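Local coordinates for N-glycosylase/DNA lyase (Methanocaldococcus jannaschii, PDB 3FHF), which is an archaeal member of the helix-hairpin-helix superfamily of DNA glycosylases, built of helices and connecting loops without beta strands, at residues 121-126 and 148-153; 24-29 and 201-206. One frame throughout, in Å; residues are numbered along the deposited sequence.

Contact 1. Residues 121-126 and 148-153; sequences VAREFL and DDVAII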
ATOM      1  N   VAL A 121       2.726  -8.379 -13.018  0.50 18.98           N
ATOM      2  CA  VAL A 121       1.666  -9.154 -13.638  0.50 19.15           C
ATOM      3  C   VAL A 121       0.635  -9.560 -12.590  0.50 19.26           C
ATOM      4  O   VAL A 121      -0.566  -9.619 -12.872  0.50 20.38           O
ATOM      5  CB  VAL A 121       2.246 -10.412 -14.327  0.50 20.54           C
ATOM      6  CG1 VAL A 121       1.144 -11.382 -14.665  0.50 21.89           C
ATOM      7  CG2 VAL A 121       2.993 -10.007 -15.592  0.50 20.99           C
ATOM      8  N   ALA A 122       1.101  -9.827 -11.375  1.00 17.43           N
ATOM      9  CA  ALA A 122       0.204 -10.229 -10.292  1.00 16.16           C
ATOM     10  C   ALA A 122      -0.715  -9.043  -9.978  1.00 14.18           C
ATOM     11  O   ALA A 122      -1.914  -9.211  -9.735  1.00 12.82           O
ATOM     12  CB  ALA A 122       1.011 -10.613  -9.048  1.00 15.11           C
ATOM     13  N   ARG A 123      -0.145  -7.842  -9.999  1.00 14.55           N
ATOM     14  CA  ARG A 123      -0.912  -6.626  -9.735  1.00 15.37           C
ATOM     15  C   ARG A 123      -2.067  -6.504 -10.725  1.00 16.86           C
ATOM     16  O   ARG A 123      -3.187  -6.144 -10.347  1.00 17.64           O
ATOM     17  CB  ARG A 123      -0.019  -5.388  -9.842  1.00 15.27           C
ATOM     18  CG  ARG A 123      -0.773  -4.081  -9.577  1.00 15.04           C
ATOM     19  CD  ARG A 123       0.158  -2.913  -9.286  1.00 14.22           C
ATOM     20  NE  ARG A 123       1.085  -2.651 -10.376  1.00 13.12           N
ATOM     21  CZ  ARG A 123       2.069  -1.761 -10.322  1.00 13.71           C
ATOM     22  NH1 ARG A 123       2.255  -1.032  -9.226  1.00 16.00           N
ATOM     23  NH2 ARG A 123       2.886  -1.617 -11.355  1.00 14.38           N
ATOM     24  N   GLU A 124      -1.785  -6.810 -11.990  1.00 18.55           N
ATOM     25  CA  GLU A 124      -2.799  -6.753 -13.045  1.00 20.04           C
ATOM     26  C   GLU A 124      -3.972  -7.663 -12.692  1.00 17.77           C
ATOM     27  O   GLU A 124      -5.134  -7.310 -12.896  1.00 17.16           O
ATOM     28  CB  GLU A 124      -2.209  -7.198 -14.392  1.00 23.80           C
ATOM     29  CG  GLU A 124      -1.186  -6.248 -15.019  1.00 30.96           C
ATOM     30  CD  GLU A 124      -0.585  -6.807 -16.307  1.00 33.81           C
ATOM     31  OE1 GLU A 124      -1.324  -7.465 -17.065  1.00 35.22           O
ATOM     32  OE2 GLU A 124       0.620  -6.586 -16.568  1.00 37.51           O
ATOM     33  N   PHE A 125      -3.669  -8.852 -12.178  1.00 16.87           N
ATOM     34  CA  PHE A 125      -4.725  -9.781 -11.803  1.00 15.70           C
ATOM     35  C   PHE A 125      -5.557  -9.244 -10.642  1.00 16.64           C
ATOM     36  O   PHE A 125      -6.791  -9.348 -10.643  1.00 17.41           O
ATOM     37  CB  PHE A 125      -4.144 -11.143 -11.419  1.00 17.18           C
ATOM     38  CG  PHE A 125      -5.019 -11.918 -10.484  1.00 16.96           C
ATOM     39  CD1 PHE A 125      -4.759 -11.929  -9.116  1.00 17.01           C
ATOM     40  CD2 PHE A 125      -6.151 -12.576 -10.959  1.00 15.87           C
ATOM     41  CE1 PHE A 125      -5.614 -12.582  -8.228  1.00 18.90           C
ATOM     42  CE2 PHE A 125      -7.013 -13.229 -10.084  1.00 18.05           C
ATOM     43  CZ  PHE A 125      -6.746 -13.232  -8.711  1.00 17.86           C
ATOM     44  N   LEU A 126      -4.882  -8.680  -9.645  1.00 15.62           N
ATOM     45  CA  LEU A 126      -5.572  -8.145  -8.476  1.00 16.04           C
ATOM     46  C   LEU A 126      -6.547  -7.041  -8.869  1.00 16.02           C
ATOM     47  O   LEU A 126      -7.709  -7.037  -8.447  1.00 16.58           O
ATOM     48  CB  LEU A 126      -4.555  -7.615  -7.452  1.00 13.61           C
ATOM     49  CG  LEU A 126      -3.658  -8.680  -6.803  1.00 14.29           C
ATOM     50  CD1 LEU A 126      -2.525  -7.997  -6.034  1.00 14.25           C
ATOM     51  CD2 LEU A 126      -4.493  -9.559  -5.872  1.00 10.67           C
ATOM     52  N   ASP A 148       9.051  -5.420  -3.529  1.00 11.45           N
ATOM     53  CA  ASP A 148       9.732  -4.133  -3.441  1.00 15.22           C
ATOM     54  C   ASP A 148       9.676  -3.145  -4.584  1.00 13.83           C
ATOM     55  O   ASP A 148      10.128  -2.016  -4.415  1.00 13.02           O
ATOM     56  CB  ASP A 148      11.209  -4.362  -3.130  1.00 19.67           C
ATOM     57  CG  ASP A 148      11.425  -5.125  -1.843  1.00 23.48           C
ATOM     58  OD1 ASP A 148      10.897  -4.700  -0.788  1.00 26.13           O
ATOM     59  OD2 ASP A 148      12.140  -6.147  -1.892  1.00 25.58           O
ATOM     60  N   ASP A 149       9.130  -3.535  -5.728  1.00 14.56           N
ATOM     61  CA  ASP A 149       9.134  -2.634  -6.872  1.00 14.59           C
ATOM     62  C   ASP A 149       7.796  -2.067  -7.346  1.00 14.53           C
ATOM     63  O   ASP A 149       7.609  -1.848  -8.544  1.00 16.28           O
ATOM     64  CB  ASP A 149       9.875  -3.319  -8.034  1.00 15.97           C
ATOM     65  CG  ASP A 149      10.318  -2.337  -9.119  1.00 19.40           C
ATOM     66  OD1 ASP A 149      10.692  -1.194  -8.782  1.00 16.79           O
ATOM     67  OD2 ASP A 149      10.313  -2.719 -10.312  1.00 18.82           O
ATOM     68  N   VAL A 150       6.871  -1.829  -6.418  1.00 13.73           N
ATOM     69  CA  VAL A 150       5.586  -1.228  -6.764  1.00 12.92           C
ATOM     70  C   VAL A 150       5.333  -0.027  -5.856  1.00 14.20           C
ATOM     71  O   VAL A 150       5.492  -0.095  -4.627  1.00 13.45           O
ATOM     72  CB  VAL A 150       4.400  -2.211  -6.631  1.00 13.59           C
ATOM     73  CG1 VAL A 150       4.504  -3.288  -7.692  1.00 15.24           C
ATOM     74  CG2 VAL A 150       4.371  -2.822  -5.241  1.00 12.68           C
ATOM     75  N   ALA A 151       4.942   1.079  -6.472  1.00 11.92           N
ATOM     76  CA  ALA A 151       4.665   2.303  -5.736  1.00 14.33           C
ATOM     77  C   ALA A 151       3.212   2.323  -5.300  1.00 14.28           C
ATOM     78  O   ALA A 151       2.340   1.793  -5.993  1.00 14.27           O
ATOM     79  CB  ALA A 151       4.962   3.524  -6.615  1.00 13.48           C
ATOM     80  N   ILE A 152       2.968   2.932  -4.142  1.00 15.32           N
ATOM     81  CA  ILE A 152       1.629   3.081  -3.592  1.00 15.49           C
ATOM     82  C   ILE A 152       1.346   4.558  -3.807  1.00 17.03           C
ATOM     83  O   ILE A 152       1.773   5.402  -3.022  1.00 18.32           O
ATOM     84  CB  ILE A 152       1.602   2.777  -2.082  1.00 14.63           C
ATOM     85  CG1 ILE A 152       2.138   1.364  -1.831  1.00 14.36           C
ATOM     86  CG2 ILE A 152       0.187   2.909  -1.552  1.00 12.67           C
ATOM     87  CD1 ILE A 152       2.440   1.070  -0.365  1.00 12.27           C
ATOM     88  N   ILE A 153       0.625   4.865  -4.874  1.00 17.44           N
ATOM     89  CA  ILE A 153       0.346   6.244  -5.225  1.00 18.64           C
ATOM     90  C   ILE A 153      -0.966   6.743  -4.637  1.00 20.74           C
ATOM     91  O   ILE A 153      -2.030   6.572  -5.219  1.00 21.34           O
ATOM     92  CB  ILE A 153       0.362   6.394  -6.766  1.00 19.41           C
ATOM     93  CG1 ILE A 153       1.678   5.820  -7.308  1.00 17.32           C
ATOM     94  CG2 ILE A 153       0.233   7.857  -7.167  1.00 15.42           C
ATOM     95  CD1 ILE A 153       1.818   5.896  -8.835  1.00 19.76           C
TER
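Arg123 lays one face of its guanidinium on the side chain of Val150, the branch CG1 doing the touching at 3.5 Å from NH1. That methyl sits above the plane but off toward the rim, since Val150 CG1 is further from Arg123 CZ, at 3.9 Å, than from NH1. Arginine and valine run alongside one another, pointing opposite ways. An extended start (chi1 180°) carries the arginine across the 9.0 Å that separates the CA atoms of Arg123 and Val150, and a bend at chi3 (59°) turns the guanidinium over the valine. At the group's edge, near its plane, Ala151 O lies 4.3 Å from Arg123 NH1, too far to bond.

Helix 119-129 is, by sequence and topology, the first helix of the helix-hairpin-helix motif, whose second is helix 135-144; the 148-153 segment is in the loop that follows. The contact is buried but small, 98 Å².

Outside the two segments, NH1 is held by a salt bridge to Glu183 and a hydrogen bond to Ser139 OG, which probably limits guanidinium rotation. Glu183 OE1 also accepts a hydrogen bond from Ala151 N, so one carboxylate serves both segments; Tyr179 OH, also on helix 176-192, hydrogen-bonds Ala151 O.

Contact 2. Residues 24-29 and 201-206; sequences DIIDKR and DLYIWY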
ATOM      1  N   ASP A  24      17.008   1.906  10.735  1.00 14.65           N
ATOM      2  CA  ASP A  24      16.793   0.608  11.364  1.00 14.69           C
ATOM      3  C   ASP A  24      15.319   0.335  11.631  1.00 12.08           C
ATOM      4  O   ASP A  24      14.861  -0.804  11.551  1.00 11.21           O
ATOM      5  CB  ASP A  24      17.562   0.517  12.680  1.00 17.48           C
ATOM      6  CG  ASP A  24      19.051   0.339  12.477  1.00 22.96           C
ATOM      7  OD1 ASP A  24      19.465  -0.112  11.390  1.00 22.67           O
ATOM      8  OD2 ASP A  24      19.812   0.638  13.423  1.00 27.50           O
ATOM      9  N   ILE A  25      14.580   1.385  11.958  1.00 11.71           N
ATOM     10  CA  ILE A  25      13.159   1.253  12.240  1.00 13.23           C
ATOM     11  C   ILE A  25      12.400   0.914  10.961  1.00 11.56           C
ATOM     12  O   ILE A  25      11.535   0.044  10.959  1.00 12.40           O
ATOM     13  CB  ILE A  25      12.602   2.559  12.869  1.00 14.23           C
ATOM     14  CG1 ILE A  25      13.251   2.770  14.245  1.00 15.46           C
ATOM     15  CG2 ILE A  25      11.081   2.488  12.985  1.00 14.91           C
ATOM     16  CD1 ILE A  25      12.895   4.082  14.931  1.00 18.71           C
ATOM     17  N   ILE A  26      12.725   1.603   9.875  1.00 10.97           N
ATOM     18  CA  ILE A  26      12.070   1.345   8.604  1.00 11.21           C
ATOM     19  C   ILE A  26      12.482  -0.028   8.060  1.00 11.98           C
ATOM     20  O   ILE A  26      11.644  -0.781   7.555  1.00 11.47           O
ATOM     21  CB  ILE A  26      12.407   2.455   7.589  1.00 10.94           C
ATOM     22  CG1 ILE A  26      11.653   3.739   7.980  1.00 11.41           C
ATOM     23  CG2 ILE A  26      12.049   2.006   6.172  1.00 11.35           C
ATOM     24  CD1 ILE A  26      11.986   4.939   7.112  1.00 10.67           C
ATOM     25  N   ASP A  27      13.767  -0.359   8.174  1.00 12.25           N
ATOM     26  CA  ASP A  27      14.249  -1.653   7.698  1.00 12.76           C
ATOM     27  C   ASP A  27      13.534  -2.798   8.402  1.00 12.09           C
ATOM     28  O   ASP A  27      13.238  -3.814   7.778  1.00 12.53           O
ATOM     29  CB  ASP A  27      15.767  -1.796   7.901  1.00 17.02           C
ATOM     30  CG  ASP A  27      16.575  -1.007   6.877  1.00 23.24           C
ATOM     31  OD1 ASP A  27      15.986  -0.499   5.897  1.00 26.59           O
ATOM     32  OD2 ASP A  27      17.811  -0.907   7.041  1.00 27.67           O
ATOM     33  N   LYS A  28      13.263  -2.643   9.697  1.00 10.74           N
ATOM     34  CA  LYS A  28      12.569  -3.677  10.460  1.00 12.69           C
ATOM     35  C   LYS A  28      11.153  -3.882   9.918  1.00 12.21           C
ATOM     36  O   LYS A  28      10.676  -5.008   9.809  1.00 11.19           O
ATOM     37  CB  LYS A  28      12.484  -3.295  11.936  1.00 13.14           C
ATOM     38  CG  LYS A  28      11.749  -4.314  12.814  1.00 17.15           C
ATOM     39  CD  LYS A  28      12.442  -5.671  12.786  1.00 18.86           C
ATOM     40  CE  LYS A  28      11.895  -6.615  13.857  1.00 22.40           C
ATOM     41  NZ  LYS A  28      10.441  -6.922  13.724  1.00 23.75           N
ATOM     42  N   ARG A  29      10.473  -2.785   9.606  1.00 11.14           N
ATOM     43  CA  ARG A  29       9.122  -2.868   9.064  1.00 13.23           C
ATOM     44  C   ARG A  29       9.174  -3.593   7.717  1.00 12.57           C
ATOM     45  O   ARG A  29       8.316  -4.427   7.407  1.00 14.49           O
ATOM     46  CB  ARG A  29       8.531  -1.461   8.879  1.00 13.19           C
ATOM     47  CG  ARG A  29       7.068  -1.452   8.435  1.00 18.08           C
ATOM     48  CD  ARG A  29       6.109  -1.886   9.549  1.00 21.67           C
ATOM     49  NE  ARG A  29       6.061  -0.904  10.632  1.00 22.74           N
ATOM     50  CZ  ARG A  29       6.826  -0.951  11.720  1.00 29.33           C
ATOM     51  NH1 ARG A  29       7.695  -1.941  11.882  1.00 31.17           N
ATOM     52  NH2 ARG A  29       6.743   0.005  12.637  1.00 29.34           N
ATOM     53  N   ASP A 201       8.565   4.501   0.055  1.00 12.64           N
ATOM     54  CA  ASP A 201       7.230   4.822   0.530  1.00 14.48           C
ATOM     55  C   ASP A 201       7.213   5.141   2.018  1.00 12.60           C
ATOM     56  O   ASP A 201       6.553   6.093   2.446  1.00 10.11           O
ATOM     57  CB  ASP A 201       6.271   3.662   0.242  1.00 15.62           C
ATOM     58  CG  ASP A 201       4.884   3.905   0.805  1.00 17.88           C
ATOM     59  OD1 ASP A 201       4.601   3.426   1.931  1.00 16.04           O
ATOM     60  OD2 ASP A 201       4.084   4.591   0.126  1.00 16.81           O
ATOM     61  N   LEU A 202       7.929   4.341   2.807  1.00 10.13           N
ATOM     62  CA  LEU A 202       7.987   4.560   4.248  1.00  8.88           C
ATOM     63  C   LEU A 202       8.825   5.796   4.610  1.00 10.34           C
ATOM     64  O   LEU A 202       8.496   6.506   5.562  1.00  9.76           O
ATOM     65  CB  LEU A 202       8.520   3.307   4.962  1.00  8.87           C
ATOM     66  CG  LEU A 202       7.617   2.066   4.800  1.00 11.09           C
ATOM     67  CD1 LEU A 202       8.201   0.868   5.559  1.00  9.28           C
ATOM     68  CD2 LEU A 202       6.219   2.389   5.330  1.00  9.06           C
ATOM     69  N   TYR A 203       9.895   6.066   3.860  1.00 11.05           N
ATOM     70  CA  TYR A 203      10.700   7.258   4.136  1.00 12.14           C
ATOM     71  C   TYR A 203       9.857   8.494   3.868  1.00 10.84           C
ATOM     72  O   TYR A 203       9.900   9.465   4.625  1.00 11.14           O
ATOM     73  CB  TYR A 203      11.966   7.310   3.270  1.00 12.46           C
ATOM     74  CG  TYR A 203      13.116   6.503   3.831  1.00 13.71           C
ATOM     75  CD1 TYR A 203      13.192   5.123   3.630  1.00 14.14           C
ATOM     76  CD2 TYR A 203      14.119   7.118   4.577  1.00 13.50           C
ATOM     77  CE1 TYR A 203      14.242   4.377   4.154  1.00 13.39           C
ATOM     78  CE2 TYR A 203      15.175   6.379   5.114  1.00 16.16           C
ATOM     79  CZ  TYR A 203      15.227   5.011   4.895  1.00 16.65           C
ATOM     80  OH  TYR A 203      16.265   4.283   5.423  1.00 16.20           O
ATOM     81  N   ILE A 204       9.083   8.459   2.790  0.50 11.35           N
ATOM     82  CA  ILE A 204       8.226   9.585   2.449  0.50 11.79           C
ATOM     83  C   ILE A 204       7.154   9.802   3.518  0.50 11.94           C
ATOM     84  O   ILE A 204       6.906  10.939   3.932  0.50 11.35           O
ATOM     85  CB  ILE A 204       7.568   9.380   1.068  0.50 12.77           C
ATOM     86  CG1 ILE A 204       8.648   9.461  -0.018  0.50 11.82           C
ATOM     87  CG2 ILE A 204       6.469  10.415   0.845  0.50 12.70           C
ATOM     88  CD1 ILE A 204       8.140   9.308  -1.436  0.50 10.99           C
ATOM     89  N   TRP A 205       6.519   8.726   3.975  1.00  9.92           N
ATOM     90  CA  TRP A 205       5.506   8.861   5.012  1.00 11.07           C
ATOM     91  C   TRP A 205       6.145   9.371   6.299  1.00 12.16           C
ATOM     92  O   TRP A 205       5.562  10.197   7.005  1.00 11.75           O
ATOM     93  CB  TRP A 205       4.781   7.536   5.285  1.00 10.08           C
ATOM     94  CG  TRP A 205       3.530   7.371   4.473  1.00 12.06           C
ATOM     95  CD1 TRP A 205       3.339   6.531   3.412  1.00 13.01           C
ATOM     96  CD2 TRP A 205       2.302   8.092   4.639  1.00 14.61           C
ATOM     97  NE1 TRP A 205       2.068   6.688   2.906  1.00 14.68           N
ATOM     98  CE2 TRP A 205       1.412   7.638   3.642  1.00 15.49           C
ATOM     99  CE3 TRP A 205       1.868   9.077   5.535  1.00 15.55           C
ATOM    100  CZ2 TRP A 205       0.107   8.137   3.514  1.00 18.92           C
ATOM    101  CZ3 TRP A 205       0.573   9.575   5.407  1.00 18.47           C
ATOM    102  CH2 TRP A 205      -0.290   9.103   4.404  1.00 16.97           C
ATOM    103  N   TYR A 206       7.349   8.899   6.604  1.00 11.08           N
ATOM    104  CA  TYR A 206       8.001   9.346   7.823  1.00 12.63           C
ATOM    105  C   TYR A 206       8.273  10.842   7.780  1.00 13.32           C
ATOM    106  O   TYR A 206       8.128  11.530   8.790  1.00 14.21           O
ATOM    107  CB  TYR A 206       9.307   8.596   8.065  1.00 13.18           C
ATOM    108  CG  TYR A 206      10.053   9.142   9.253  1.00 13.25           C
ATOM    109  CD1 TYR A 206      11.043  10.110   9.096  1.00 16.95           C
ATOM    110  CD2 TYR A 206       9.734   8.730  10.544  1.00 17.04           C
ATOM    111  CE1 TYR A 206      11.695  10.656  10.199  1.00 16.53           C
ATOM    112  CE2 TYR A 206      10.374   9.268  11.647  1.00 17.54           C
ATOM    113  CZ  TYR A 206      11.352  10.230  11.468  1.00 17.82           C
ATOM    114  OH  TYR A 206      11.976  10.773  12.564  1.00 22.21           O
TER
HETATM  115  O   HOH W   1      16.272   1.867   4.367  1.00 21.50           O
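Against residues 24-29, Leu202 uses CB and CD1. Its CB lies 4.0 Å from Ile26 CG2 as the two side chains pass in opposite directions, and these residues also have the nearest CA atoms of the two segments, 6.8 Å apart. Further out, Leu202 CD1 comes within 3.9 Å of Arg29 CG, and the leucine lies roughly perpendicular to the aliphatic part of the arginine. The polar end of Arg29 is bent elsewhere, to Val212 O and Glu32.

Tyr203 follows with a CH-pi contact: Ile26 CD1 stands 3.6 Å from the ring centroid and 8° off the normal, hence nearly centred over one face. In Ile26 the anti chi2 (176°) stretches CD1 out to the ring, while its other methyl, CG2, reaches Tyr203 CE1 at 3.8 Å.

Both segments are helical, and their axes approach to 10.5 Å with 133° between directions, an oblique, roughly antiparallel packing that joins an early helix of the chain to its last one. Of the 253 Å² buried, Ile26 and Leu202 supply the two largest shares.

At the ring's edge, in its plane, a water bridges the helices: it lies 2.6 Å from Tyr203 OH and donates to Asp27 OD1, whose partner oxygen OD2 makes a salt bridge to Lys23. One turn on, Tyr206 points toward helix 22-34 and packs on Ile22 and on Leu17 of helix 5-18.

Along the chain the order is 24-29, 121-126, 148-153, 201-206, so both halves of contact 1 fall between the two halves of contact 2. The contact centres are about 19 Å apart, and they share no helix. They nevertheless meet directly, with Ile152 CB packed 3.8 Å from Asp201 OD2. Asp201 also makes a salt bridge to Arg143 of helix 135-144, against which Ile152 packs. Thus the last helix, 197-209, leans on the loop of contact 1 through Asp201. The second helix of the helix-hairpin-helix pair, 135-144, is joined through Arg143 and Asp201 to helix 197-209, and by contact 2 to helix 22-34.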